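Local coordinates for cellulose biosynthesis protein BcsG (PDB 5OLT), which is required for cellulose biosynthesis, its zinc-binding extramembrane domain described here being related to the alkaline phosphatase family of metalloenzymes, at residues 77-82 against 236-241; 189-194 against 216-221; 268-273 against 287-292. All blocks are in the same frame, centred on the assembly; numbering follows the deposited sequence. Where two conformers were deposited one is given.

Contact 1: residues 77-82 against 236-241; sequences AGLMSH and IRAQKL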
# COMPACT_ATOMS: atom_id res chain seq x y z
N ALA A 77 19.51 5.18 1.26
CA ALA A 77 20.01 4.38 2.38
C ALA A 77 20.95 3.27 1.93
O ALA A 77 21.53 2.59 2.79
CB ALA A 77 18.84 3.77 3.15
N GLY A 78 21.08 3.06 0.62
CA GLY A 78 21.99 1.99 0.12
C GLY A 78 21.43 0.59 0.33
O GLY A 78 22.19 -0.35 0.55
N LEU A 79 20.11 0.44 0.30
CA LEU A 79 19.49 -0.84 0.62
C LEU A 79 18.75 -1.52 -0.55
O LEU A 79 17.96 -2.41 -0.32
CB LEU A 79 18.57 -0.67 1.85
CG LEU A 79 19.35 -0.36 3.13
CD1 LEU A 79 18.34 -0.09 4.23
CD2 LEU A 79 20.22 -1.54 3.52
N MET A 80 19.03 -1.11 -1.79
CA MET A 80 18.40 -1.72 -2.95
C MET A 80 18.75 -3.20 -3.13
O MET A 80 17.95 -3.95 -3.69
CB MET A 80 18.76 -0.97 -4.22
CG MET A 80 18.17 0.43 -4.25
SD MET A 80 16.38 0.43 -4.42
CE MET A 80 16.21 -0.03 -6.15
N SER A 81 19.87 -3.64 -2.58
CA SER A 81 20.24 -5.04 -2.71
C SER A 81 19.96 -5.87 -1.46
O SER A 81 20.39 -7.03 -1.36
CB SER A 81 21.71 -5.18 -3.12
OG SER A 81 22.54 -4.61 -2.13
N HIS A 82 19.22 -5.29 -0.50
CA HIS A 82 18.80 -6.09 0.63
C HIS A 82 18.04 -7.34 0.12
O HIS A 82 17.21 -7.20 -0.77
CB HIS A 82 17.91 -5.30 1.58
CG HIS A 82 17.72 -6.01 2.88
ND1 HIS A 82 16.89 -7.10 3.03
CD2 HIS A 82 18.36 -5.84 4.08
CE1 HIS A 82 17.01 -7.56 4.27
NE2 HIS A 82 17.88 -6.80 4.93
N ILE A 236 20.18 2.16 9.53
CA ILE A 236 20.22 1.14 10.57
C ILE A 236 18.82 0.62 10.89
O ILE A 236 18.61 -0.61 10.94
CB ILE A 236 20.87 1.71 11.86
CG1 ILE A 236 22.36 2.02 11.62
CG2 ILE A 236 20.67 0.78 13.08
CD1 ILE A 236 23.26 0.78 11.43
N ARG A 237 17.86 1.54 11.01
CA ARG A 237 16.49 1.12 11.27
C ARG A 237 15.89 0.34 10.12
O ARG A 237 15.12 -0.61 10.33
CB ARG A 237 15.63 2.32 11.65
CG ARG A 237 16.00 2.87 13.03
CD ARG A 237 15.15 4.08 13.32
NE ARG A 237 15.64 5.23 12.57
CZ ARG A 237 14.88 6.22 12.10
NH1 ARG A 237 13.55 6.12 12.14
NH2 ARG A 237 15.46 7.26 11.50
N ALA A 238 16.20 0.77 8.90
CA ALA A 238 15.63 0.09 7.71
C ALA A 238 16.25 -1.29 7.56
O ALA A 238 15.52 -2.26 7.32
CB ALA A 238 15.81 0.94 6.47
N GLN A 239 17.58 -1.42 7.72
CA GLN A 239 18.20 -2.73 7.72
C GLN A 239 17.58 -3.65 8.78
O GLN A 239 17.30 -4.83 8.50
CB GLN A 239 19.70 -2.57 7.95
CG GLN A 239 20.44 -3.90 8.05
CD GLN A 239 20.65 -4.60 6.71
OE1 GLN A 239 20.80 -3.93 5.65
NE2 GLN A 239 20.72 -5.94 6.74
N LYS A 240 17.38 -3.13 10.00
CA LYS A 240 16.80 -3.91 11.08
C LYS A 240 15.41 -4.38 10.70
O LYS A 240 15.07 -5.56 10.87
CB LYS A 240 16.75 -3.06 12.36
CG LYS A 240 16.03 -3.71 13.54
CD LYS A 240 16.19 -2.81 14.76
CE LYS A 240 15.51 -3.35 16.01
NZ LYS A 240 16.39 -4.19 16.83
N LEU A 241 14.59 -3.47 10.16
CA LEU A 241 13.24 -3.84 9.74
C LEU A 241 13.27 -4.90 8.64
O LEU A 241 12.52 -5.89 8.70
CB LEU A 241 12.49 -2.60 9.24
CG LEU A 241 11.09 -2.89 8.65
CD1 LEU A 241 10.15 -3.56 9.66
CD2 LEU A 241 10.49 -1.60 8.11

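Contact 2: residues 189-194 against 216-221; sequences YDDLAV and LLPLHD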
# COMPACT_ATOMS: atom_id res chain seq x y z
N TYR A 189 7.35 -1.07 19.25
CA TYR A 189 7.66 -2.44 19.61
C TYR A 189 8.45 -3.14 18.51
O TYR A 189 8.32 -2.79 17.32
CB TYR A 189 6.37 -3.21 19.88
CG TYR A 189 5.61 -2.58 21.00
CD1 TYR A 189 6.13 -2.62 22.30
CD2 TYR A 189 4.39 -1.93 20.78
CE1 TYR A 189 5.47 -2.00 23.35
CE2 TYR A 189 3.71 -1.31 21.84
CZ TYR A 189 4.26 -1.36 23.11
OH TYR A 189 3.56 -0.77 24.15
N ASP A 190 9.20 -4.17 18.89
CA ASP A 190 9.94 -4.94 17.92
C ASP A 190 8.99 -5.62 16.93
O ASP A 190 8.05 -6.34 17.33
CB ASP A 190 10.75 -6.03 18.61
CG ASP A 190 11.62 -6.74 17.64
OD1 ASP A 190 12.67 -6.18 17.24
OD2 ASP A 190 11.24 -7.85 17.24
N ASP A 191 9.29 -5.46 15.64
CA ASP A 191 8.34 -5.96 14.63
C ASP A 191 8.32 -7.47 14.52
O ASP A 191 7.26 -8.06 14.28
CB ASP A 191 8.63 -5.33 13.28
CG ASP A 191 8.29 -3.86 13.31
OD1 ASP A 191 7.12 -3.57 13.72
OD2 ASP A 191 9.19 -3.01 13.02
N LEU A 192 9.49 -8.12 14.68
CA LEU A 192 9.49 -9.58 14.65
C LEU A 192 8.67 -10.11 15.81
O LEU A 192 7.96 -11.11 15.64
CB LEU A 192 10.91 -10.11 14.67
CG LEU A 192 11.12 -11.62 14.53
CD1 LEU A 192 10.39 -12.14 13.28
CD2 LEU A 192 12.62 -11.93 14.52
N ALA A 193 8.75 -9.47 16.99
CA ALA A 193 7.92 -9.92 18.13
C ALA A 193 6.43 -9.75 17.86
O ALA A 193 5.63 -10.64 18.17
CB ALA A 193 8.31 -9.19 19.39
N VAL A 194 6.04 -8.62 17.25
CA VAL A 194 4.64 -8.40 16.89
C VAL A 194 4.19 -9.48 15.89
O VAL A 194 3.09 -10.05 16.03
CB VAL A 194 4.45 -7.00 16.26
CG1 VAL A 194 3.04 -6.84 15.73
CG2 VAL A 194 4.72 -5.89 17.28
N LEU A 216 3.25 -0.02 10.85
CA LEU A 216 4.61 -0.01 11.41
C LEU A 216 5.25 1.36 11.33
O LEU A 216 5.35 1.93 10.25
CB LEU A 216 5.55 -0.97 10.60
CG LEU A 216 5.23 -2.43 10.65
CD1 LEU A 216 4.06 -2.74 9.73
CD2 LEU A 216 6.44 -3.24 10.22
N LEU A 217 5.75 1.82 12.47
CA LEU A 217 6.34 3.15 12.62
C LEU A 217 7.88 3.26 12.78
O LEU A 217 8.37 4.38 12.97
CB LEU A 217 5.69 3.75 13.91
CG LEU A 217 5.58 5.25 14.01
CD1 LEU A 217 4.64 5.77 12.92
CD2 LEU A 217 5.08 5.66 15.39
N PRO A 218 8.68 2.16 12.69
CA PRO A 218 10.08 2.36 13.09
C PRO A 218 10.88 3.34 12.23
O PRO A 218 11.85 3.91 12.73
CB PRO A 218 10.67 0.96 13.01
CG PRO A 218 9.88 0.29 11.94
CD PRO A 218 8.46 0.78 12.19
N LEU A 219 10.48 3.53 10.97
CA LEU A 219 11.25 4.39 10.07
C LEU A 219 10.84 5.85 10.19
O LEU A 219 11.43 6.69 9.53
CB LEU A 219 11.12 3.90 8.62
CG LEU A 219 11.50 2.43 8.45
CD1 LEU A 219 11.41 2.10 6.95
CD2 LEU A 219 12.86 2.06 9.03
N HIS A 220 9.84 6.17 11.03
CA HIS A 220 9.46 7.57 11.18
C HIS A 220 10.60 8.41 11.76
O HIS A 220 11.35 7.96 12.61
CB HIS A 220 8.24 7.68 12.09
CG HIS A 220 7.57 9.04 12.07
ND1 HIS A 220 8.14 10.18 12.62
CD2 HIS A 220 6.38 9.42 11.57
CE1 HIS A 220 7.30 11.20 12.49
NE2 HIS A 220 6.22 10.76 11.86
N ASP A 221 10.72 9.65 11.28
CA ASP A 221 11.72 10.57 11.80
C ASP A 221 11.60 10.73 13.34
O ASP A 221 10.51 10.66 13.91
CB ASP A 221 11.58 11.94 11.11
CG ASP A 221 12.87 12.74 11.13
OD1 ASP A 221 13.93 12.24 11.64
OD2 ASP A 221 12.81 13.88 10.62

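Contact 3: residues 268-273 against 287-292; sequences GGALKG and PSITNV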
# COMPACT_ATOMS: atom_id res chain seq x y z
N GLY A 268 6.96 8.01 1.62
CA GLY A 268 8.37 8.06 1.96
C GLY A 268 8.71 8.91 3.17
O GLY A 268 7.92 9.73 3.64
N GLY A 269 9.94 8.74 3.65
CA GLY A 269 10.44 9.52 4.80
C GLY A 269 11.17 10.79 4.42
O GLY A 269 11.64 11.51 5.28
N ALA A 270 11.25 11.06 3.11
CA ALA A 270 11.93 12.26 2.60
C ALA A 270 13.40 12.24 3.08
O ALA A 270 13.98 13.26 3.44
CB ALA A 270 11.19 13.56 3.01
N LEU A 271 14.03 11.06 3.06
CA LEU A 271 15.44 10.97 3.47
C LEU A 271 16.34 11.89 2.62
O LEU A 271 17.18 12.63 3.18
CB LEU A 271 15.90 9.51 3.42
CG LEU A 271 17.31 9.19 3.88
CD1 LEU A 271 17.58 9.61 5.33
CD2 LEU A 271 17.59 7.71 3.67
N LYS A 272 16.20 11.81 1.31
CA LYS A 272 16.92 12.69 0.38
C LYS A 272 16.01 13.86 0.05
O LYS A 272 14.98 13.71 -0.59
CB LYS A 272 17.34 11.93 -0.88
CG LYS A 272 18.12 12.80 -1.87
CD LYS A 272 18.84 11.96 -2.90
CE LYS A 272 19.48 12.81 -4.01
NZ LYS A 272 19.75 11.93 -5.19
N GLY A 273 16.44 15.04 0.50
CA GLY A 273 15.72 16.28 0.20
C GLY A 273 15.86 16.71 -1.25
O GLY A 273 16.65 16.13 -2.03
N PRO A 287 6.89 13.15 -6.31
CA PRO A 287 7.05 11.81 -6.86
C PRO A 287 8.06 10.99 -6.06
O PRO A 287 7.83 9.80 -5.82
CB PRO A 287 7.54 12.09 -8.28
CG PRO A 287 6.89 13.38 -8.64
CD PRO A 287 6.97 14.19 -7.36
N SER A 288 9.14 11.61 -5.62
CA SER A 288 10.14 10.89 -4.83
C SER A 288 9.53 10.33 -3.54
O SER A 288 9.84 9.19 -3.11
CB SER A 288 11.26 11.87 -4.52
OG SER A 288 12.28 11.31 -3.75
N ILE A 289 8.69 11.13 -2.89
CA ILE A 289 8.10 10.73 -1.61
C ILE A 289 7.03 9.65 -1.81
O ILE A 289 6.84 8.79 -0.96
CB ILE A 289 7.53 11.97 -0.87
CG1 ILE A 289 8.74 12.84 -0.43
CG2 ILE A 289 6.72 11.57 0.35
CD1 ILE A 289 8.37 14.26 -0.01
N THR A 290 6.30 9.69 -2.92
CA THR A 290 5.13 8.82 -3.06
C THR A 290 5.37 7.56 -3.91
O THR A 290 4.50 6.70 -3.92
CB THR A 290 3.94 9.59 -3.65
OG1 THR A 290 4.31 10.01 -4.98
CG2 THR A 290 3.62 10.80 -2.77
N ASN A 291 6.53 7.43 -4.57
CA ASN A 291 6.78 6.17 -5.32
C ASN A 291 7.40 5.15 -4.34
O ASN A 291 8.56 5.29 -3.95
CB ASN A 291 7.73 6.46 -6.46
CG ASN A 291 8.07 5.22 -7.23
OD1 ASN A 291 7.26 4.29 -7.27
ND2 ASN A 291 9.29 5.16 -7.79
N VAL A 292 6.58 4.18 -3.90
CA VAL A 292 6.93 3.32 -2.78
C VAL A 292 7.05 1.86 -3.19
O VAL A 292 6.36 1.42 -4.11
CB VAL A 292 5.91 3.47 -1.62
CG1 VAL A 292 5.86 4.92 -1.10
CG2 VAL A 292 4.49 3.00 -2.01
O HOH W 1 14.45 13.22 -3.35

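Contact 1: residues 77-82 against 236-241
L79 and H82, the outer residues of a type I beta turn that links helix 71-76 to helix 84-87, lie against one flank of helix 234-255 at A238 and Q239. The turn follows a Schellman motif at G78 and is closed by the bond from H82 N to L79 O, 3.1 Å. L79 forks over the helix: its CD1 packs on A238 CB at 3.5 Å, while CD2 lies 3.3 Å from Q239 OE1. The chain of Q239 starts anti to its own nitrogen and then bends at chi2 (75°), which carries the amide across to the turn. There Q239 OE1 meets the edge of the H82 ring near its plane, 3.5 Å from H82 CD2, with the amide and imidazole planes inclined at 49°. No hydrogen bond joins the two segments directly. Instead D243, one turn further along the helix, takes H82 NE2 on OD1 and Q239 NE2 on OD2, and F242 meets the imidazole edge-to-face. H82 ND1 caps L84 N. The ring thus probably accepts at ND1 and donates at NE2, held in rotation from both nitrogens, beside an apolar touch of L79 CD1 on A238.

Contact 2: residues 189-194 against 216-221
The carboxylate of D191, in the first turn of helix 191-203, is set against two apolar groups, L216 and P218, where strand 210-216 runs out into a loop. Its CG lies opposite the carbonyl carbon and next to the backbone nitrogen (chi1 -69°), a setting that aims both oxygens at the strand end. OD1 rests 3.6 Å from L216 CD2, and OD2 meets P218 CG at 3.5 Å. The CB of L216 does not point straight at the helix; the CD2 branch makes the approach. P218 comes from the other direction and offers the tip of its ring. Neither apolar partner can satisfy the acid, and D148 OD2 lies close to D191 OD1, a closeness that could favour a proton on one of the two.

Two flanking side chains make bonds within their own segments. D190 is the N-cap: with CG trans to N (chi1 -174°), OD2 turns back and accepts from A193 N at 3.0 Å, using the anti lone pair. At the far end, L217 to H220 form a type I turn, and H220 ND1 donates to D221 O at 2.7 Å. This bond is nearly straight (167°) and lies in the imidazole plane, which helps set the rotation of the ring, whose NE2 bonds to a citrate probably from the crystallisation liquor; F183 stacks on H220.

In the fold, L216 bonds through its backbone to N65 in the parallel strand 60-66 and to C67 just beyond it, a zinc ligand. Helix 234-255 covers the contact with L241, which touches both D191 and L216, and with E244, while V194 packs back on F214 of strand 210-216. The contact thus sets the start of helix 191-203 against the end of a strand of the mixed seven-stranded sheet, next to its edge strand 142-147.

Contact 3: residues 268-273 against 287-292
G268, directly after the zinc ligands E266 and H267, meets I289 backbone to backbone, their CA atoms 4.5 Å apart. G268 N donates to I289 O at 2.7 Å. The bond is somewhat bent at the hydrogen (141°), but the donor lies in the carbonyl plane. Having no side chain, the glycine lets the loop come this close to the short helix 287-290. I289 also covers the bond from the side: its CG2, which points away from the residue's nitrogen and therefore lies next to its carbonyl carbon, sits 3.8 Å from G268 N. This leaves the amide of G268 hemmed in by an acceptor and a methyl group of the same residue, with V292 CG1 more distant at 4.3 Å.

Further along, the fit slackens. The other arm of I289, ending in CD1, only just touches A270 CB at 4.2 Å, an apolar contact without interlocking. Beyond it the segments part and water takes over: one molecule donates to K272 O at 2.9 Å and is also hydrogen-bonded to S288 OG at 2.9 Å. S288 was modelled in two conformers, so this bridge belongs to the one described and is less certain than the backbone bond. The K272 side chain, exposed and extended, leads away from the helix.

Around the contact, D73 of helix 71-76 fastens the loop by accepting from G269 N on one oxygen and from L271 N on the other. T290 bonds through its backbone to S97, just beyond strand 90-96, and V292 to F95 within it. The loop leaving strand 259-265 is thereby pinned to the short helix that leads into its antiparallel neighbour in the sheet, strand 291-299.

Overall arrangement
The three contacts tie loops of one domain to its helices and main sheet. Contacts 2 and 3 are buried and lie near the zinc site; contact 1, partly buried, is farther from the chain's centre. Helix 234-255, part of contact 1, also borders contact 2: R237 reaches from it to carbonyl oxygens of P218 and H220, and L241 touches D191. Contacts 1 and 3 meet only lightly, A77 N lying 4.0 Å from L271 CD2, whereas contacts 2 and 3 do not touch. Their chemistry differs accordingly: contact 3 alone has a direct hydrogen bond between its segments, contact 1 relies on a shared aspartate, and contact 2 sets a carboxylate against apolar groups.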